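Local coordinates for cobalamin biosynthesis protein CobN (Mycobacterium tuberculosis, PDB 7C6O), which is the catalytic large subunit of cobaltochelatase, the ATP-dependent ligase that inserts cobalt into hydrogenobyrinate a,c-diamide on the aerobic route to cobalamin, at residues Q1024-W1029 against V1082-A1087; A649-I654 against P673-F678; L179-A184 against A214-G219; P734-A739 against A787-F792. All blocks are in the same frame, centred on the assembly; numbering follows the deposited sequence.

Contact 1. Residues Q1024-W1029 against V1082-A1087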
loop_
_atom_site.group_PDB
_atom_site.type_symbol
_atom_site.label_atom_id
_atom_site.label_comp_id
_atom_site.label_asym_id
_atom_site.label_seq_id
_atom_site.Cartn_x
_atom_site.Cartn_y
_atom_site.Cartn_z
ATOM N N GLN A 1024 26.954 -5.899 1.602
ATOM C CA GLN A 1024 27.227 -4.469 1.491
ATOM C C GLN A 1024 26.069 -3.734 0.827
ATOM O O GLN A 1024 25.677 -2.648 1.269
ATOM C CB GLN A 1024 28.525 -4.229 0.717
ATOM C CG GLN A 1024 28.860 -2.752 0.552
ATOM C CD GLN A 1024 30.179 -2.507 -0.157
ATOM O OE1 GLN A 1024 30.881 -3.445 -0.538
ATOM N NE2 GLN A 1024 30.522 -1.235 -0.340
ATOM N N VAL A 1025 25.507 -4.307 -0.238
ATOM C CA VAL A 1025 24.364 -3.674 -0.891
ATOM C C VAL A 1025 23.148 -3.704 0.026
ATOM O O VAL A 1025 22.475 -2.686 0.225
ATOM C CB VAL A 1025 24.076 -4.346 -2.245
ATOM C CG1 VAL A 1025 22.740 -3.866 -2.804
ATOM C CG2 VAL A 1025 25.203 -4.048 -3.230
ATOM N N TYR A 1026 22.850 -4.874 0.603
ATOM C CA TYR A 1026 21.733 -4.982 1.540
ATOM C C TYR A 1026 21.856 -3.964 2.666
ATOM O O TYR A 1026 20.874 -3.308 3.034
ATOM C CB TYR A 1026 21.665 -6.404 2.099
ATOM C CG TYR A 1026 20.537 -6.656 3.076
ATOM C CD1 TYR A 1026 20.695 -6.396 4.436
ATOM C CD2 TYR A 1026 19.324 -7.176 2.645
ATOM C CE1 TYR A 1026 19.669 -6.633 5.334
ATOM C CE2 TYR A 1026 18.294 -7.421 3.537
ATOM C CZ TYR A 1026 18.473 -7.146 4.879
ATOM O OH TYR A 1026 17.452 -7.385 5.768
ATOM N N THR A 1027 23.064 -3.804 3.211
ATOM C CA THR A 1027 23.270 -2.877 4.319
ATOM C C THR A 1027 23.231 -1.425 3.857
ATOM O O THR A 1027 22.799 -0.548 4.613
ATOM C CB THR A 1027 24.599 -3.191 5.009
ATOM O OG1 THR A 1027 24.625 -4.579 5.369
ATOM C CG2 THR A 1027 24.771 -2.352 6.264
ATOM N N ALA A 1028 23.662 -1.153 2.624
ATOM C CA ALA A 1028 23.608 0.214 2.113
ATOM C C ALA A 1028 22.174 0.682 1.908
ATOM O O ALA A 1028 21.896 1.883 1.997
ATOM C CB ALA A 1028 24.385 0.319 0.802
ATOM N N TRP A 1029 21.256 -0.242 1.631
ATOM C CA TRP A 1029 19.864 0.106 1.390
ATOM C C TRP A 1029 18.978 -0.055 2.616
ATOM O O TRP A 1029 17.906 0.557 2.663
ATOM C CB TRP A 1029 19.292 -0.749 0.249
ATOM C CG TRP A 1029 19.825 -0.397 -1.113
ATOM C CD1 TRP A 1029 21.129 -0.415 -1.515
ATOM C CD2 TRP A 1029 19.060 0.009 -2.254
ATOM N NE1 TRP A 1029 21.224 -0.040 -2.832
ATOM C CE2 TRP A 1029 19.969 0.222 -3.311
ATOM C CE3 TRP A 1029 17.694 0.208 -2.487
ATOM C CZ2 TRP A 1029 19.557 0.633 -4.579
ATOM C CZ3 TRP A 1029 17.287 0.610 -3.749
ATOM C CH2 TRP A 1029 18.216 0.819 -4.778
ATOM N N VAL A 1082 19.221 -13.641 4.856
ATOM C CA VAL A 1082 20.024 -14.855 5.000
ATOM C C VAL A 1082 21.474 -14.585 4.615
ATOM O O VAL A 1082 22.406 -14.959 5.336
ATOM C CB VAL A 1082 19.425 -15.997 4.159
ATOM C CG1 VAL A 1082 20.354 -17.201 4.163
ATOM C CG2 VAL A 1082 18.045 -16.376 4.678
ATOM N N ALA A 1083 21.683 -13.930 3.471
ATOM C CA ALA A 1083 23.040 -13.709 2.982
ATOM C C ALA A 1083 23.814 -12.762 3.891
ATOM O O ALA A 1083 25.017 -12.947 4.111
ATOM C CB ALA A 1083 23.003 -13.165 1.553
ATOM N N THR A 1084 23.140 -11.746 4.429
ATOM C CA THR A 1084 23.823 -10.779 5.284
ATOM C C THR A 1084 24.255 -11.417 6.599
ATOM O O THR A 1084 25.374 -11.182 7.071
ATOM C CB THR A 1084 22.916 -9.573 5.525
ATOM O OG1 THR A 1084 22.597 -8.967 4.267
ATOM C CG2 THR A 1084 23.606 -8.543 6.413
ATOM N N VAL A 1085 23.391 -12.245 7.194
ATOM C CA VAL A 1085 23.774 -12.981 8.396
ATOM C C VAL A 1085 24.934 -13.922 8.095
ATOM O O VAL A 1085 25.879 -14.039 8.887
ATOM C CB VAL A 1085 22.563 -13.740 8.970
ATOM C CG1 VAL A 1085 22.978 -14.605 10.157
ATOM C CG2 VAL A 1085 21.462 -12.766 9.375
ATOM N N ARG A 1086 24.885 -14.609 6.949
ATOM C CA ARG A 1086 25.977 -15.505 6.585
ATOM C C ARG A 1086 27.280 -14.736 6.406
ATOM O O ARG A 1086 28.339 -15.184 6.856
ATOM C CB ARG A 1086 25.632 -16.279 5.311
ATOM C CG ARG A 1086 26.670 -17.338 4.938
ATOM C CD ARG A 1086 26.282 -18.137 3.695
ATOM N NE ARG A 1086 26.143 -17.284 2.518
ATOM C CZ ARG A 1086 24.989 -17.044 1.905
ATOM N NH1 ARG A 1086 23.875 -17.608 2.347
ATOM N NH2 ARG A 1086 24.953 -16.248 0.843
ATOM N N ALA A 1087 27.217 -13.569 5.761
ATOM C CA ALA A 1087 28.417 -12.755 5.587
ATOM C C ALA A 1087 29.000 -12.338 6.931
ATOM O O ALA A 1087 30.223 -12.360 7.121
ATOM C CB ALA A 1087 28.099 -11.524 4.738
#
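Tyr1026 and Thr1084 meet almost alone across these two helices, their side chains crossing at about a right angle. The touching atom of the threonine is its hydroxyl oxygen: Thr1084 OG1 stands 3.2 Å from Tyr1026 CD1 and 3.3 Å from Tyr1026 CG, approaching the ring obliquely at the end nearest the backbone. The methyl touches the rim of the ring as well, Thr1084 CG2 lying 4.1 Å from Tyr1026 CD1, and more loosely meets Thr1027, with Thr1084 CG2 4.2 Å from Thr1027 OG1.

In Thr1084 the hydroxyl lies beside the backbone N and anti to the carbonyl carbon (chi1 -60°), a position from which it also bonds to Gly1080 O one turn back. Thr1027 OG1 is occupied in the same way by Ala1023 O. Farther out, the hydroxyl end of Tyr1026 is tied to Tyr1051 OH on helix 1044-1051, and the ring also makes a cation-pi contact with Arg939 of strand 935-940. Each of the two helices is followed, after a short connection, by a strand of the same mixed sheet, 1032-1034 and 1094-1099.

Because Thr1084 OG1 gives its proton to a carbonyl of its own helix, it can be buried at the interface without a polar partner across it; Thr1027 OG1 is satisfied likewise. With that proton committed to Gly1080 O, none is available for an O-H...pi bond, and the touch with the ring is best read as van der Waals packing.

Contact 2. Residues A649-I654 against P673-F678; sequences AIRQQI and PEEDSF
Arg651 lays the aliphatic part of its side chain along Phe678, with CB over one face of the ring in a CH-pi contact: Arg651 CB is 4.1 Å from the centroid of the Phe678 ring and set toward its rim. The next carbon comes closer to an individual ring atom, Arg651 CG to Phe678 CD2 at 3.5 Å. The two side chains run past each other in opposite directions, which leaves Phe678 CZ near the arginine backbone, 3.5 Å from Arg651 O.

An extended run from CG to NE (chi2 and chi3 both -174°) carries the guanidinium past the ring to Glu675. There Arg651 NH1 donates to Glu675 OE1 at 3.0 Å, forming a salt bridge that is far from straight, with an N-H...O angle of 145°. Guanidinium and carboxylate planes stand 90° apart, and the oxygen is met on its anti side, well out of the carboxylate plane. The backbone carbonyl Glu675 O sits over one face of the guanidinium, 3.9 Å above its plane.

Neither charge depends on this bond alone. Arg651 NE forms a second salt bridge with Asp679, one turn farther along helix 675-694, while Glu675 OE2 pairs with Arg672.

Pro648 touches Glu675 and Ile654 touches Leu682, consistent with helices 647-660 and 675-694 running broadly the same way. With helix 624-642 against Ile650 and Ile654, they build a bundle of helices in which the arginine joins an apolar seam to a charged border.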
loop_
_atom_site.group_PDB
_atom_site.type_symbol
_atom_site.label_atom_id
_atom_site.label_comp_id
_atom_site.label_asym_id
_atom_site.label_seq_id
_atom_site.Cartn_x
_atom_site.Cartn_y
_atom_site.Cartn_z
ATOM N N ALA A 649 8.262 -55.220 -0.695
ATOM C CA ALA A 649 8.398 -55.096 -2.143
ATOM C C ALA A 649 7.868 -53.755 -2.638
ATOM O O ALA A 649 8.515 -53.083 -3.449
ATOM C CB ALA A 649 7.678 -56.250 -2.840
ATOM N N ILE A 650 6.689 -53.348 -2.163
ATOM C CA ILE A 650 6.139 -52.069 -2.601
ATOM C C ILE A 650 6.916 -50.912 -1.983
ATOM O O ILE A 650 7.043 -49.845 -2.596
ATOM C CB ILE A 650 4.631 -51.994 -2.285
ATOM C CG1 ILE A 650 4.019 -50.714 -2.861
ATOM C CG2 ILE A 650 4.377 -52.086 -0.790
ATOM C CD1 ILE A 650 4.132 -50.611 -4.369
ATOM N N ARG A 651 7.465 -51.103 -0.777
ATOM C CA ARG A 651 8.340 -50.088 -0.196
ATOM C C ARG A 651 9.564 -49.852 -1.074
ATOM O O ARG A 651 9.993 -48.706 -1.256
ATOM C CB ARG A 651 8.778 -50.495 1.213
ATOM C CG ARG A 651 7.695 -50.456 2.286
ATOM C CD ARG A 651 8.309 -50.753 3.653
ATOM N NE ARG A 651 7.320 -50.876 4.723
ATOM C CZ ARG A 651 7.124 -51.980 5.439
ATOM N NH1 ARG A 651 7.853 -53.062 5.207
ATOM N NH2 ARG A 651 6.202 -51.998 6.393
ATOM N N GLN A 652 10.140 -50.925 -1.624
ATOM C CA GLN A 652 11.295 -50.776 -2.502
ATOM C C GLN A 652 10.928 -50.021 -3.773
ATOM O O GLN A 652 11.700 -49.178 -4.245
ATOM C CB GLN A 652 11.883 -52.146 -2.850
ATOM C CG GLN A 652 12.589 -52.841 -1.698
ATOM C CD GLN A 652 13.196 -54.174 -2.101
ATOM O OE1 GLN A 652 13.142 -54.570 -3.265
ATOM N NE2 GLN A 652 13.776 -54.875 -1.133
ATOM N N GLN A 653 9.758 -50.321 -4.349
ATOM C CA GLN A 653 9.299 -49.581 -5.523
ATOM C C GLN A 653 9.166 -48.095 -5.221
ATOM O O GLN A 653 9.555 -47.249 -6.036
ATOM C CB GLN A 653 7.959 -50.127 -6.010
ATOM C CG GLN A 653 8.008 -51.497 -6.652
ATOM C CD GLN A 653 6.657 -51.905 -7.208
ATOM O OE1 GLN A 653 6.094 -51.222 -8.064
ATOM N NE2 GLN A 653 6.119 -53.011 -6.708
ATOM N N ILE A 654 8.602 -47.763 -4.059
ATOM C CA ILE A 654 8.407 -46.363 -3.695
ATOM C C ILE A 654 9.747 -45.678 -3.468
ATOM O O ILE A 654 9.964 -44.544 -3.914
ATOM C CB ILE A 654 7.492 -46.260 -2.460
ATOM C CG1 ILE A 654 6.065 -46.682 -2.822
ATOM C CG2 ILE A 654 7.515 -44.849 -1.879
ATOM C CD1 ILE A 654 5.121 -46.750 -1.632
ATOM N N PRO A 673 14.887 -44.661 5.336
ATOM C CA PRO A 673 14.445 -45.009 6.689
ATOM C C PRO A 673 14.581 -46.503 6.934
ATOM O O PRO A 673 14.575 -47.309 6.002
ATOM C CB PRO A 673 12.975 -44.570 6.712
ATOM C CG PRO A 673 12.840 -43.598 5.575
ATOM C CD PRO A 673 13.805 -44.067 4.533
ATOM N N GLU A 674 14.724 -46.865 8.208
ATOM C CA GLU A 674 14.657 -48.270 8.578
ATOM C C GLU A 674 13.302 -48.843 8.184
ATOM O O GLU A 674 12.307 -48.126 8.057
ATOM C CB GLU A 674 14.878 -48.456 10.079
ATOM C CG GLU A 674 16.329 -48.523 10.513
ATOM C CD GLU A 674 16.462 -48.794 12.000
ATOM O OE1 GLU A 674 16.666 -49.967 12.383
ATOM O OE2 GLU A 674 16.342 -47.832 12.787
ATOM N N GLU A 675 13.272 -50.164 8.005
ATOM C CA GLU A 675 12.071 -50.812 7.492
ATOM C C GLU A 675 10.873 -50.573 8.405
ATOM O O GLU A 675 9.752 -50.363 7.926
ATOM C CB GLU A 675 12.328 -52.306 7.308
ATOM C CG GLU A 675 11.349 -53.003 6.375
ATOM C CD GLU A 675 11.504 -52.584 4.917
ATOM O OE1 GLU A 675 10.648 -52.980 4.101
ATOM O OE2 GLU A 675 12.476 -51.869 4.583
ATOM N N ASP A 676 11.087 -50.577 9.720
ATOM C CA ASP A 676 9.999 -50.366 10.667
ATOM C C ASP A 676 9.720 -48.890 10.931
ATOM O O ASP A 676 8.848 -48.573 11.746
ATOM C CB ASP A 676 10.290 -51.107 11.982
ATOM C CG ASP A 676 11.455 -50.515 12.756
ATOM O OD1 ASP A 676 11.450 -50.632 13.999
ATOM O OD2 ASP A 676 12.367 -49.931 12.134
ATOM N N SER A 677 10.432 -47.985 10.261
ATOM C CA SER A 677 10.093 -46.570 10.245
ATOM C C SER A 677 9.655 -46.094 8.866
ATOM O O SER A 677 9.330 -44.913 8.707
ATOM C CB SER A 677 11.282 -45.730 10.728
ATOM O OG SER A 677 11.509 -45.913 12.115
ATOM N N PHE A 678 9.627 -46.988 7.874
ATOM C CA PHE A 678 9.363 -46.579 6.497
ATOM C C PHE A 678 7.921 -46.117 6.314
ATOM O O PHE A 678 7.670 -45.109 5.642
ATOM C CB PHE A 678 9.682 -47.735 5.550
ATOM C CG PHE A 678 9.845 -47.323 4.115
ATOM C CD1 PHE A 678 11.102 -47.051 3.599
ATOM C CD2 PHE A 678 8.745 -47.217 3.280
ATOM C CE1 PHE A 678 11.261 -46.674 2.278
ATOM C CE2 PHE A 678 8.894 -46.844 1.957
ATOM C CZ PHE A 678 10.156 -46.571 1.454
#

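Contact 3. Residues L179-A184 against A214-G219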
loop_
_atom_site.group_PDB
_atom_site.type_symbol
_atom_site.label_atom_id
_atom_site.label_comp_id
_atom_site.label_asym_id
_atom_site.label_seq_id
_atom_site.Cartn_x
_atom_site.Cartn_y
_atom_site.Cartn_z
ATOM N N LEU A 179 -17.977 31.417 0.944
ATOM C CA LEU A 179 -17.027 32.490 1.214
ATOM C C LEU A 179 -17.137 33.497 0.077
ATOM O O LEU A 179 -16.735 33.211 -1.055
ATOM C CB LEU A 179 -15.608 31.943 1.338
ATOM C CG LEU A 179 -14.518 32.975 1.633
ATOM C CD1 LEU A 179 -14.741 33.628 2.990
ATOM C CD2 LEU A 179 -13.137 32.341 1.559
ATOM N N GLU A 180 -17.693 34.671 0.368
ATOM C CA GLU A 180 -17.959 35.641 -0.685
ATOM C C GLU A 180 -16.658 36.265 -1.176
ATOM O O GLU A 180 -15.855 36.768 -0.385
ATOM C CB GLU A 180 -18.921 36.719 -0.190
ATOM C CG GLU A 180 -20.317 36.197 0.141
ATOM C CD GLU A 180 -21.036 35.610 -1.064
ATOM O OE1 GLU A 180 -20.699 35.981 -2.210
ATOM O OE2 GLU A 180 -21.943 34.775 -0.866
ATOM N N ARG A 181 -16.452 36.218 -2.487
ATOM C CA ARG A 181 -15.274 36.754 -3.146
ATOM C C ARG A 181 -15.710 37.412 -4.445
ATOM O O ARG A 181 -16.750 37.045 -5.005
ATOM C CB ARG A 181 -14.242 35.656 -3.454
ATOM C CG ARG A 181 -13.799 34.842 -2.252
ATOM C CD ARG A 181 -12.899 33.684 -2.669
ATOM N NE ARG A 181 -11.610 34.139 -3.184
ATOM C CZ ARG A 181 -11.285 34.183 -4.472
ATOM N NH1 ARG A 181 -12.153 33.793 -5.397
ATOM N NH2 ARG A 181 -10.085 34.613 -4.837
ATOM N N PRO A 182 -14.948 38.380 -4.944
ATOM C CA PRO A 182 -15.272 38.961 -6.250
ATOM C C PRO A 182 -15.129 37.929 -7.354
ATOM O O PRO A 182 -14.279 37.037 -7.299
ATOM C CB PRO A 182 -14.244 40.089 -6.409
ATOM C CG PRO A 182 -13.696 40.326 -5.041
ATOM C CD PRO A 182 -13.762 39.010 -4.340
ATOM N N ASP A 183 -15.983 38.055 -8.365
ATOM C CA ASP A 183 -15.928 37.178 -9.530
ATOM C C ASP A 183 -14.832 37.678 -10.463
ATOM O O ASP A 183 -14.944 38.767 -11.036
ATOM C CB ASP A 183 -17.281 37.143 -10.235
ATOM C CG ASP A 183 -17.380 36.027 -11.262
ATOM O OD1 ASP A 183 -16.336 35.596 -11.794
ATOM O OD2 ASP A 183 -18.512 35.579 -11.537
ATOM N N ALA A 184 -13.771 36.885 -10.617
ATOM C CA ALA A 184 -12.676 37.243 -11.506
ATOM C C ALA A 184 -13.022 37.055 -12.976
ATOM O O ALA A 184 -12.243 37.479 -13.836
ATOM C CB ALA A 184 -11.428 36.425 -11.164
ATOM N N ALA A 214 -5.198 30.426 -6.492
ATOM C CA ALA A 214 -4.485 29.473 -7.335
ATOM C C ALA A 214 -5.415 28.848 -8.368
ATOM O O ALA A 214 -5.005 28.591 -9.507
ATOM C CB ALA A 214 -3.832 28.391 -6.474
ATOM N N ILE A 215 -6.669 28.591 -7.985
ATOM C CA ILE A 215 -7.653 28.068 -8.931
ATOM C C ILE A 215 -7.902 29.073 -10.047
ATOM O O ILE A 215 -7.977 28.709 -11.229
ATOM C CB ILE A 215 -8.953 27.704 -8.192
ATOM C CG1 ILE A 215 -8.728 26.483 -7.297
ATOM C CG2 ILE A 215 -10.090 27.465 -9.178
ATOM C CD1 ILE A 215 -9.850 26.242 -6.311
ATOM N N GLU A 216 -8.028 30.354 -9.692
ATOM C CA GLU A 216 -8.183 31.393 -10.704
ATOM C C GLU A 216 -6.953 31.480 -11.601
ATOM O O GLU A 216 -7.080 31.643 -12.820
ATOM C CB GLU A 216 -8.471 32.738 -10.028
ATOM C CG GLU A 216 -9.903 32.849 -9.509
ATOM C CD GLU A 216 -10.072 33.875 -8.401
ATOM O OE1 GLU A 216 -9.058 34.290 -7.798
ATOM O OE2 GLU A 216 -11.229 34.258 -8.129
ATOM N N ASP A 217 -5.755 31.357 -11.020
ATOM C CA ASP A 217 -4.538 31.357 -11.827
ATOM C C ASP A 217 -4.532 30.214 -12.831
ATOM O O ASP A 217 -3.997 30.361 -13.937
ATOM C CB ASP A 217 -3.302 31.269 -10.932
ATOM C CG ASP A 217 -3.097 32.512 -10.094
ATOM O OD1 ASP A 217 -3.757 33.532 -10.372
ATOM O OD2 ASP A 217 -2.278 32.467 -9.150
ATOM N N ALA A 218 -5.112 29.072 -12.466
ATOM C CA ALA A 218 -5.239 27.937 -13.371
ATOM C C ALA A 218 -6.416 28.072 -14.328
ATOM O O ALA A 218 -6.677 27.144 -15.101
ATOM C CB ALA A 218 -5.370 26.639 -12.568
ATOM N N GLY A 219 -7.131 29.192 -14.296
ATOM C CA GLY A 219 -8.236 29.423 -15.199
ATOM C C GLY A 219 -9.576 28.913 -14.722
ATOM O O GLY A 219 -10.554 28.996 -15.477
HETATM O O HOH W 1 -11.591 36.866 -7.249
HETATM O O HOH W 2 -13.424 34.046 -9.394
#
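Glu216 OE2 is gripped by three donors: Arg181 NH1 and two water molecules. The Arg181 NH1 to Glu216 OE2 bond is 2.9 Å long and nearly straight (167°), and Arg181 NH2 reaches the other oxygen, Glu216 OE1, at 3.2 Å. The grip is end-on and bidentate, with both oxygens close to the guanidinium plane. The match is not coplanar, however: the carboxylate is turned 46° against that plane, and both N-H groups approach from above the carboxylate plane.

One water donates to Pro182 O at 2.7 Å and also to Glu216 OE2. The second accepts from Ala184 N and donates to Glu216 OE2. Ala184 CB also rests 3.7 Å from Glu216 OE2, beside the two waters. A bend at chi3 (68°) turns the arginine head to the helix, where its NE pairs with Glu209, one face of helix 206-217 thus holding both acids.

The loop leaving strand 176-178 is in this way tied to the last turns of helix 206-217, which closes in a Schellman motif at Gly219. Such a cluster of donors would stabilise the Glu216 anion and probably lower its pKa, offsetting the nearby Asp183, itself paired with Arg221, at this solvent-accessible surface.

Contact 4. Residues P734-A739 against A787-F792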
loop_
_atom_site.group_PDB
_atom_site.type_symbol
_atom_site.label_atom_id
_atom_site.label_comp_id
_atom_site.label_asym_id
_atom_site.label_seq_id
_atom_site.Cartn_x
_atom_site.Cartn_y
_atom_site.Cartn_z
ATOM N N PRO A 734 -18.912 -21.257 5.974
ATOM C CA PRO A 734 -17.669 -22.031 6.033
ATOM C C PRO A 734 -17.119 -22.260 4.629
ATOM O O PRO A 734 -17.726 -21.887 3.627
ATOM C CB PRO A 734 -18.117 -23.343 6.677
ATOM C CG PRO A 734 -19.515 -23.517 6.177
ATOM C CD PRO A 734 -20.101 -22.124 6.058
ATOM N N GLY A 735 -15.945 -22.884 4.573
ATOM C CA GLY A 735 -15.439 -23.363 3.304
ATOM C C GLY A 735 -16.321 -24.461 2.741
ATOM O O GLY A 735 -16.984 -25.196 3.473
ATOM N N LEU A 736 -16.334 -24.564 1.411
ATOM C CA LEU A 736 -17.184 -25.554 0.758
ATOM C C LEU A 736 -16.796 -26.969 1.171
ATOM O O LEU A 736 -17.660 -27.796 1.485
ATOM C CB LEU A 736 -17.100 -25.401 -0.760
ATOM C CG LEU A 736 -18.374 -25.609 -1.587
ATOM C CD1 LEU A 736 -18.003 -26.123 -2.960
ATOM C CD2 LEU A 736 -19.389 -26.530 -0.917
ATOM N N ARG A 737 -15.495 -27.269 1.176
ATOM C CA ARG A 737 -15.058 -28.605 1.563
ATOM C C ARG A 737 -15.167 -28.813 3.069
ATOM O O ARG A 737 -15.311 -29.953 3.525
ATOM C CB ARG A 737 -13.629 -28.849 1.073
ATOM C CG ARG A 737 -13.463 -28.593 -0.421
ATOM C CD ARG A 737 -12.145 -29.127 -0.970
ATOM N NE ARG A 737 -10.988 -28.669 -0.207
ATOM C CZ ARG A 737 -9.730 -28.768 -0.627
ATOM N NH1 ARG A 737 -9.461 -29.297 -1.816
ATOM N NH2 ARG A 737 -8.740 -28.334 0.138
ATOM N N GLN A 738 -15.107 -27.732 3.851
ATOM C CA GLN A 738 -15.408 -27.829 5.277
ATOM C C GLN A 738 -16.853 -28.257 5.497
ATOM O O GLN A 738 -17.131 -29.179 6.273
ATOM C CB GLN A 738 -15.140 -26.491 5.966
ATOM C CG GLN A 738 -13.696 -26.260 6.368
ATOM C CD GLN A 738 -13.494 -24.911 7.034
ATOM O OE1 GLN A 738 -14.322 -24.009 6.897
ATOM N NE2 GLN A 738 -12.391 -24.768 7.762
ATOM N N ALA A 739 -17.791 -27.588 4.820
ATOM C CA ALA A 739 -19.195 -27.968 4.908
ATOM C C ALA A 739 -19.438 -29.379 4.394
ATOM O O ALA A 739 -20.460 -29.984 4.734
ATOM C CB ALA A 739 -20.061 -26.973 4.133
ATOM N N ALA A 787 -25.344 -26.220 1.235
ATOM C CA ALA A 787 -26.318 -25.416 0.508
ATOM C C ALA A 787 -26.177 -23.935 0.837
ATOM O O ALA A 787 -26.381 -23.084 -0.039
ATOM C CB ALA A 787 -27.736 -25.902 0.811
ATOM N N ALA A 788 -25.825 -23.609 2.082
ATOM C CA ALA A 788 -25.615 -22.211 2.445
ATOM C C ALA A 788 -24.404 -21.632 1.724
ATOM O O ALA A 788 -24.401 -20.452 1.352
ATOM C CB ALA A 788 -25.455 -22.076 3.958
ATOM N N VAL A 789 -23.366 -22.445 1.515
ATOM C CA VAL A 789 -22.192 -21.983 0.780
ATOM C C VAL A 789 -22.537 -21.766 -0.689
ATOM O O VAL A 789 -22.164 -20.750 -1.287
ATOM C CB VAL A 789 -21.028 -22.975 0.945
ATOM C CG1 VAL A 789 -19.841 -22.549 0.088
ATOM C CG2 VAL A 789 -20.623 -23.078 2.406
ATOM N N LEU A 790 -23.252 -22.721 -1.290
ATOM C CA LEU A 790 -23.653 -22.573 -2.686
ATOM C C LEU A 790 -24.540 -21.349 -2.874
ATOM O O LEU A 790 -24.456 -20.664 -3.901
ATOM C CB LEU A 790 -24.372 -23.836 -3.163
ATOM C CG LEU A 790 -23.553 -25.128 -3.158
ATOM C CD1 LEU A 790 -24.396 -26.300 -3.642
ATOM C CD2 LEU A 790 -22.303 -24.975 -4.009
ATOM N N ARG A 791 -25.402 -21.063 -1.895
ATOM C CA ARG A 791 -26.241 -19.873 -1.969
ATOM C C ARG A 791 -25.398 -18.609 -1.861
ATOM O O ARG A 791 -25.661 -17.617 -2.551
ATOM C CB ARG A 791 -27.305 -19.922 -0.870
ATOM C CG ARG A 791 -28.552 -19.101 -1.146
ATOM C CD ARG A 791 -29.770 -19.679 -0.416
ATOM N NE ARG A 791 -29.431 -20.190 0.912
ATOM C CZ ARG A 791 -29.542 -21.464 1.281
ATOM N NH1 ARG A 791 -30.003 -22.368 0.426
ATOM N NH2 ARG A 791 -29.204 -21.833 2.510
ATOM N N PHE A 792 -24.375 -18.634 -1.002
ATOM C CA PHE A 792 -23.443 -17.515 -0.914
ATOM C C PHE A 792 -22.718 -17.299 -2.236
ATOM O O PHE A 792 -22.514 -16.156 -2.661
ATOM C CB PHE A 792 -22.444 -17.765 0.217
ATOM C CG PHE A 792 -21.368 -16.720 0.328
ATOM C CD1 PHE A 792 -21.643 -15.477 0.872
ATOM C CD2 PHE A 792 -20.075 -16.990 -0.095
ATOM C CE1 PHE A 792 -20.651 -14.517 0.982
ATOM C CE2 PHE A 792 -19.081 -16.036 0.013
ATOM C CZ PHE A 792 -19.369 -14.798 0.553
#
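Val789 projects from the long helix 784-801 as a two-pronged bump, and the chain entering the short helical turn at 736-739 supplies the hollow. This is apolar packing of a loop and short helical turn on a long helix, in a largely helical part of the chain, built round one branched residue. The prongs are spread by the valine torsion: CG1 lies anti to the backbone N (chi1 175°), while CG2 lies beside the backbone N, anti to the carbonyl carbon.

CG2 settles among Pro734 and Ala739. Its floor is backbone, with Pro734 O 3.4 Å from Val789 CG2; one wall is the proline ring, Pro734 CD standing 3.8 Å from Val789 CG2, with Ala739 CB on an adjoining flank at 4.3 Å from Val789 CG2. CG1 instead meets the leucine at its branch point, Leu736 CG to Val789 CG1 being 3.8 Å. Two neighbouring leucine carbons, CB and CD2, are only slightly farther off. The leucine and proline both cross the valine at a slant.

Behind this seam Leu736 also packs on Ala760 and Val764 of helix 750-769, wedged between two helices. One turn along from the valine, Phe792 meets Phe727 edge-to-face.

The rim of the hollow is probably helped to keep its shape by its own polar bonds. Ala739 N returns to Gly735 O in a helical bond, and Gly735 N donates to the amide oxygen Gln738 OE1 at 3.0 Å, with an N-H...O angle of 160°.

The four contacts follow one another along the chain in the order 3, 2, 4, 1, and none touches another. Contact 1 lies closest to the middle of the chain, its centre about 25 Å away, and contact 2 is the most remote at about 50 Å. Contacts 2 and 4 are the nearest pair by nearest atoms, about 23 Å, with centres about 40 Å apart. Contact 3 lies on the opposite side of the chain's centre from contacts 1 and 2, its centre about 86 Å from that of contact 2. The sodium ion, bound by Asp125 and Ser127, involves residues of none of them. Together they sample three buried contacts, apolar (4), mixed (1) and part ionic (2), and one hydrated ionic link at the surface (3).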